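Local structure of Spermidine/putrescine ABC transporter, periplasmic binding protein (Treponema pallidum, 2V84) at residues W148-R153 against F221-G226; D155-M160 against K201-K206. The protein probably binds polyamines such as spermidine and putrescine in the periplasm as the receptor component of an ABC transporter. One frame throughout, in Å; residues are numbered along the deposited sequence.

Interaction 1 of 2, residues W148-R153 against F221-G226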
loop_
_atom_site.group_PDB
_atom_site.type_symbol
_atom_site.label_atom_id
_atom_site.label_comp_id
_atom_site.label_asym_id
_atom_site.label_seq_id
_atom_site.Cartn_x
_atom_site.Cartn_y
_atom_site.Cartn_z
ATOM N N TRP A 148 1.555 0.982 -18.295
ATOM C CA TRP A 148 0.435 1.875 -17.935
ATOM C C TRP A 148 -0.350 2.369 -19.147
ATOM O O TRP A 148 -1.493 2.788 -19.019
ATOM C CB TRP A 148 0.950 3.089 -17.138
ATOM C CG TRP A 148 1.539 2.671 -15.809
ATOM C CD1 TRP A 148 2.858 2.617 -15.488
ATOM C CD2 TRP A 148 0.823 2.197 -14.652
ATOM N NE1 TRP A 148 3.016 2.136 -14.207
ATOM C CE2 TRP A 148 1.786 1.876 -13.668
ATOM C CE3 TRP A 148 -0.533 2.022 -14.354
ATOM C CZ2 TRP A 148 1.437 1.376 -12.401
ATOM C CZ3 TRP A 148 -0.887 1.527 -13.097
ATOM C CH2 TRP A 148 0.101 1.224 -12.128
ATOM N N SER A 149 0.298 2.413 -20.308
ATOM C CA SER A 149 -0.360 2.913 -21.493
ATOM C C SER A 149 -1.497 1.988 -21.903
ATOM O O SER A 149 -2.210 2.271 -22.860
ATOM C CB SER A 149 0.640 3.097 -22.622
ATOM O OG SER A 149 1.422 4.276 -22.370
ATOM N N ILE A 150 -1.678 0.885 -21.179
ATOM C CA ILE A 150 -2.811 -0.015 -21.462
ATOM C C ILE A 150 -4.128 0.751 -21.248
ATOM O O ILE A 150 -5.157 0.461 -21.854
ATOM C CB ILE A 150 -2.763 -1.300 -20.585
ATOM C CG1 ILE A 150 -3.781 -2.331 -21.103
ATOM C CG2 ILE A 150 -2.962 -0.974 -19.077
ATOM C CD1 ILE A 150 -3.453 -3.770 -20.720
ATOM N N PHE A 151 -4.082 1.771 -20.397
ATOM C CA PHE A 151 -5.279 2.563 -20.148
ATOM C C PHE A 151 -5.644 3.555 -21.259
ATOM O O PHE A 151 -6.719 4.145 -21.239
ATOM C CB PHE A 151 -5.198 3.213 -18.753
ATOM C CG PHE A 151 -5.201 2.204 -17.642
ATOM C CD1 PHE A 151 -6.369 1.506 -17.341
ATOM C CD2 PHE A 151 -4.036 1.941 -16.898
ATOM C CE1 PHE A 151 -6.399 0.557 -16.323
ATOM C CE2 PHE A 151 -4.042 1.005 -15.880
ATOM C CZ PHE A 151 -5.230 0.296 -15.596
ATOM N N SER A 152 -4.771 3.696 -22.255
ATOM C CA SER A 152 -5.085 4.525 -23.407
ATOM C C SER A 152 -5.687 3.707 -24.567
ATOM O O SER A 152 -5.925 4.249 -25.649
ATOM C CB SER A 152 -3.840 5.289 -23.849
ATOM O OG SER A 152 -2.997 4.398 -24.534
ATOM N N ARG A 153 -5.945 2.418 -24.328
ATOM C CA ARG A 153 -6.514 1.535 -25.355
ATOM C C ARG A 153 -7.991 1.793 -25.580
ATOM O O ARG A 153 -8.814 1.414 -24.765
ATOM C CB ARG A 153 -6.309 0.069 -24.988
ATOM C CG ARG A 153 -4.878 -0.328 -25.179
ATOM C CD ARG A 153 -4.660 -1.792 -25.131
ATOM N NE ARG A 153 -5.467 -2.597 -26.059
ATOM C CZ ARG A 153 -5.268 -3.899 -26.186
ATOM N NH1 ARG A 153 -4.284 -4.464 -25.500
ATOM N NH2 ARG A 153 -6.003 -4.637 -26.996
ATOM N N PHE A 221 -14.984 -5.247 -15.854
ATOM C CA PHE A 221 -13.719 -4.605 -16.197
ATOM C C PHE A 221 -12.787 -5.692 -16.687
ATOM O O PHE A 221 -12.676 -6.733 -16.038
ATOM C CB PHE A 221 -13.041 -3.912 -15.005
ATOM C CG PHE A 221 -13.898 -2.892 -14.278
ATOM C CD1 PHE A 221 -15.024 -2.318 -14.867
ATOM C CD2 PHE A 221 -13.523 -2.470 -13.007
ATOM C CE1 PHE A 221 -15.782 -1.360 -14.169
ATOM C CE2 PHE A 221 -14.263 -1.524 -12.311
ATOM C CZ PHE A 221 -15.398 -0.967 -12.888
ATOM N N VAL A 222 -12.109 -5.468 -17.810
ATOM C CA VAL A 222 -11.195 -6.500 -18.323
ATOM C C VAL A 222 -9.731 -6.140 -18.070
ATOM O O VAL A 222 -8.835 -6.980 -18.192
ATOM C CB VAL A 222 -11.457 -6.876 -19.821
ATOM C CG1 VAL A 222 -12.845 -7.501 -19.997
ATOM C CG2 VAL A 222 -11.269 -5.665 -20.750
ATOM N N VAL A 223 -9.508 -4.886 -17.686
ATOM C CA VAL A 223 -8.209 -4.415 -17.235
ATOM C C VAL A 223 -8.518 -3.481 -16.077
ATOM O O VAL A 223 -9.362 -2.602 -16.191
ATOM C CB VAL A 223 -7.459 -3.605 -18.304
ATOM C CG1 VAL A 223 -6.139 -3.106 -17.732
ATOM C CG2 VAL A 223 -7.184 -4.427 -19.549
ATOM N N ALA A 224 -7.844 -3.675 -14.952
ATOM C CA ALA A 224 -8.054 -2.752 -13.832
ATOM C C ALA A 224 -6.794 -2.502 -13.052
ATOM O O ALA A 224 -5.968 -3.382 -12.888
ATOM C CB ALA A 224 -9.172 -3.262 -12.899
ATOM N N HIS A 225 -6.666 -1.268 -12.562
ATOM C CA HIS A 225 -5.590 -0.857 -11.668
ATOM C C HIS A 225 -5.963 -1.263 -10.229
ATOM O O HIS A 225 -7.100 -1.034 -9.798
ATOM C CB HIS A 225 -5.514 0.666 -11.786
ATOM C CG HIS A 225 -4.392 1.311 -11.042
ATOM N ND1 HIS A 225 -4.446 2.634 -10.677
ATOM C CD2 HIS A 225 -3.196 0.846 -10.609
ATOM C CE1 HIS A 225 -3.326 2.968 -10.059
ATOM N NE2 HIS A 225 -2.548 1.900 -10.001
ATOM N N GLY A 226 -5.039 -1.879 -9.492
ATOM C CA GLY A 226 -5.362 -2.257 -8.115
ATOM C C GLY A 226 -4.379 -3.193 -7.450
ATOM O O GLY A 226 -3.293 -3.411 -7.956
#
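Val223, the first residue of strand 223-226, meets both Ile150 and Phe151 of the 3-10 turn 148-152. Its CG1, anti to the backbone N (chi1 178°), reaches out to this turn and lies 3.9 Å from CE1 of Phe151, approaching that ring obliquely. CG2 of Val223 meets CD1 of Ile150 at 4.0 Å, the two branched side chains touching tip to tip. Ile150 also lays its CG2 over one face of the Phe151 ring, toward its rim, so the three side chains form one apolar cluster; Ile134 of strand 125-137 also touches Ile150 and Val223.

At Ala224 the side chain turns away and the backbone takes over: the rim of the Phe151 ring lies against the peptide link to the next residue, with CZ of Phe151 4.1 Å from C of Ala224. This strand belongs to the mixed sheet of a periplasmic binding protein lobe, between strands 125-137 and 160-162, and the 3-10 turn packs on one face of it.

His225 again points to the turn. CZ of Phe151 stands 3.7 Å from N of His225 and touches its CB, the two side chains running roughly perpendicular. The imidazole itself receives Trp148 in an offset edge-to-face pair: the centroid of the six-membered ring of Trp148 lies 5.0 Å from that of the His225 ring, with the planes at 85°. The CZ3–CH2 edge of the indole lies over the CD2–NE2 side of the imidazole, CZ3 of Trp148 being 3.5 Å from CD2 of His225. Both rings are tethered by polar bonds elsewhere, NE1 of Trp148 to Ser253 OG and ND1 of His225 to Met163 N. His225 also touches Glu168, a predicted spermidine-binding residue.

Interaction 2 of 2, residues D155-M160 against K201-K206; sequences DLAYRM and KPNLVK
Two backbone hydrogen bonds join Ala157-Met160 to Asn203-Val205: N of Tyr158 donates to O of Asn203 at 2.8 Å, from well above the carbonyl plane, and N of Val205 donates to O of Met160 at 2.9 Å, almost in line with the C=O bond. A type II turn from Leu156 to Arg159 presents the first donor, and CA of Ala157 adds a CA-H...O contact to the same Asn203 oxygen.

Among the side chains, Met160 and Asn203 extend alongside each other in the same direction. A bend at chi3 (-71°) turns the methyl of Met160 so that its CE lies 3.6 Å from CB of Asn203. On the amide, OD1 of Asn203 faces CB of Ala157 at 3.6 Å, while ND2 donates to O of Phe151. CD2 of Leu204 packs against CB of Met160 at 4.1 Å. Nearer the surface, CG2 of Val205 sits against O of Tyr158, and CE1 of Tyr158 comes within 3.5 Å of O of Pro202.

Main-chain polar groups thus set the alignment of this junction, while the amide of buried Asn203 links it to the 3-10 segment 148-152.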
loop_
_atom_site.group_PDB
_atom_site.type_symbol
_atom_site.label_atom_id
_atom_site.label_comp_id
_atom_site.label_asym_id
_atom_site.label_seq_id
_atom_site.Cartn_x
_atom_site.Cartn_y
_atom_site.Cartn_z
ATOM N N ASP A 155 -9.975 0.423 -27.756
ATOM C CA ASP A 155 -10.663 -0.858 -27.953
ATOM C C ASP A 155 -11.151 -1.537 -26.666
ATOM O O ASP A 155 -11.974 -2.464 -26.713
ATOM C CB ASP A 155 -9.825 -1.817 -28.818
ATOM C CG ASP A 155 -8.548 -2.306 -28.132
ATOM O OD1 ASP A 155 -7.813 -1.513 -27.510
ATOM O OD2 ASP A 155 -8.253 -3.514 -28.252
ATOM N N LEU A 156 -10.665 -1.048 -25.524
ATOM C CA LEU A 156 -11.094 -1.509 -24.199
ATOM C C LEU A 156 -11.885 -0.441 -23.442
ATOM O O LEU A 156 -12.167 -0.594 -22.253
ATOM C CB LEU A 156 -9.872 -1.966 -23.382
ATOM C CG LEU A 156 -8.926 -2.983 -24.045
ATOM C CD1 LEU A 156 -7.657 -3.131 -23.234
ATOM C CD2 LEU A 156 -9.612 -4.328 -24.210
ATOM N N ALA A 157 -12.258 0.634 -24.137
ATOM C CA ALA A 157 -12.963 1.746 -23.507
ATOM C C ALA A 157 -14.239 1.295 -22.804
ATOM O O ALA A 157 -14.999 0.461 -23.330
ATOM C CB ALA A 157 -13.260 2.843 -24.516
ATOM N N TYR A 158 -14.446 1.837 -21.602
ATOM C CA TYR A 158 -15.575 1.507 -20.718
ATOM C C TYR A 158 -15.561 0.049 -20.262
ATOM O O TYR A 158 -16.600 -0.539 -19.958
ATOM C CB TYR A 158 -16.923 1.891 -21.360
ATOM C CG TYR A 158 -16.859 3.199 -22.137
ATOM C CD1 TYR A 158 -16.520 4.408 -21.499
ATOM C CD2 TYR A 158 -17.108 3.222 -23.517
ATOM C CE1 TYR A 158 -16.448 5.604 -22.219
ATOM C CE2 TYR A 158 -17.038 4.411 -24.247
ATOM C CZ TYR A 158 -16.715 5.592 -23.596
ATOM O OH TYR A 158 -16.653 6.759 -24.336
ATOM N N ARG A 159 -14.371 -0.540 -20.231
ATOM C CA ARG A 159 -14.185 -1.863 -19.654
ATOM C C ARG A 159 -12.931 -1.863 -18.801
ATOM O O ARG A 159 -12.349 -2.900 -18.554
ATOM C CB ARG A 159 -14.122 -2.952 -20.744
ATOM C CG ARG A 159 -15.404 -3.083 -21.553
ATOM C CD ARG A 159 -15.433 -4.386 -22.358
ATOM N NE ARG A 159 -14.475 -4.367 -23.456
ATOM C CZ ARG A 159 -13.958 -5.455 -24.029
ATOM N NH1 ARG A 159 -14.286 -6.669 -23.600
ATOM N NH2 ARG A 159 -13.089 -5.319 -25.028
ATOM N N MET A 160 -12.526 -0.673 -18.358
ATOM C CA MET A 160 -11.344 -0.498 -17.516
ATOM C C MET A 160 -11.646 0.432 -16.357
ATOM O O MET A 160 -12.557 1.260 -16.437
ATOM C CB MET A 160 -10.194 0.075 -18.353
ATOM C CG MET A 160 -9.808 -0.833 -19.536
ATOM S SD MET A 160 -8.247 -0.347 -20.313
ATOM C CE MET A 160 -8.732 1.180 -21.121
ATOM N N LYS A 201 -8.401 8.625 -18.711
ATOM C CA LYS A 201 -9.768 8.835 -18.220
ATOM C C LYS A 201 -10.900 8.572 -19.240
ATOM O O LYS A 201 -11.932 7.978 -18.860
ATOM C CB LYS A 201 -9.889 10.243 -17.598
ATOM C CG LYS A 201 -11.290 10.644 -17.132
ATOM C CD LYS A 201 -11.241 12.045 -16.487
ATOM C CE LYS A 201 -12.641 12.627 -16.259
ATOM N NZ LYS A 201 -12.567 13.987 -15.641
ATOM N N PRO A 202 -10.729 8.988 -20.525
ATOM C CA PRO A 202 -11.802 8.763 -21.501
ATOM C C PRO A 202 -12.149 7.289 -21.740
ATOM O O PRO A 202 -13.225 6.990 -22.253
ATOM C CB PRO A 202 -11.222 9.352 -22.797
ATOM C CG PRO A 202 -10.232 10.305 -22.365
ATOM C CD PRO A 202 -9.602 9.695 -21.159
ATOM N N ASN A 203 -11.237 6.390 -21.387
ATOM C CA ASN A 203 -11.440 4.952 -21.591
ATOM C C ASN A 203 -11.929 4.221 -20.359
ATOM O O ASN A 203 -12.185 3.020 -20.411
ATOM C CB ASN A 203 -10.153 4.305 -22.084
ATOM C CG ASN A 203 -9.683 4.895 -23.378
ATOM O OD1 ASN A 203 -10.462 5.075 -24.303
ATOM N ND2 ASN A 203 -8.413 5.224 -23.444
ATOM N N LEU A 204 -12.050 4.958 -19.254
ATOM C CA LEU A 204 -12.406 4.382 -17.950
ATOM C C LEU A 204 -13.897 4.446 -17.662
ATOM O O LEU A 204 -14.522 5.482 -17.889
ATOM C CB LEU A 204 -11.682 5.143 -16.821
ATOM C CG LEU A 204 -10.157 5.249 -16.871
ATOM C CD1 LEU A 204 -9.658 5.987 -15.633
ATOM C CD2 LEU A 204 -9.464 3.896 -16.981
ATOM N N VAL A 205 -14.444 3.370 -17.094
ATOM C CA VAL A 205 -15.791 3.417 -16.490
ATOM C C VAL A 205 -15.807 4.428 -15.351
ATOM O O VAL A 205 -16.724 5.244 -15.232
ATOM C CB VAL A 205 -16.251 2.012 -15.966
ATOM C CG1 VAL A 205 -17.559 2.104 -15.185
ATOM C CG2 VAL A 205 -16.375 1.020 -17.112
ATOM N N LYS A 206 -14.778 4.374 -14.506
ATOM C CA LYS A 206 -14.659 5.267 -13.386
ATOM C C LYS A 206 -13.325 5.037 -12.715
ATOM O O LYS A 206 -12.557 4.148 -13.116
ATOM C CB LYS A 206 -15.796 5.038 -12.376
ATOM C CG LYS A 206 -15.843 3.636 -11.784
ATOM C CD LYS A 206 -17.136 3.430 -11.014
ATOM C CE LYS A 206 -17.045 2.215 -10.128
ATOM N NZ LYS A 206 -18.414 1.663 -9.844
#

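Overall arrangement
The two interactions lie on the same side of the chain's centre, with their own centres about 8 Å apart, and share the mixed sheet. Along the chain the order is 148-153, 155-160, 201-206 and 221-226, so interaction 2 falls within the sequence span bracketed by interaction 1. Strand 160-162 pairs in parallel with both 204-207 and 223-226 and so stands between them. The contacts also bond directly, N of Val222 probably to O of Arg159 at 2.7 Å. The three strands are thus neighbours in the sheet, with the 3-10 segment 148-152 packed beside them, and the arrangement runs from exposed Val205 to His225, beside the predicted spermidine-binding residue Glu168.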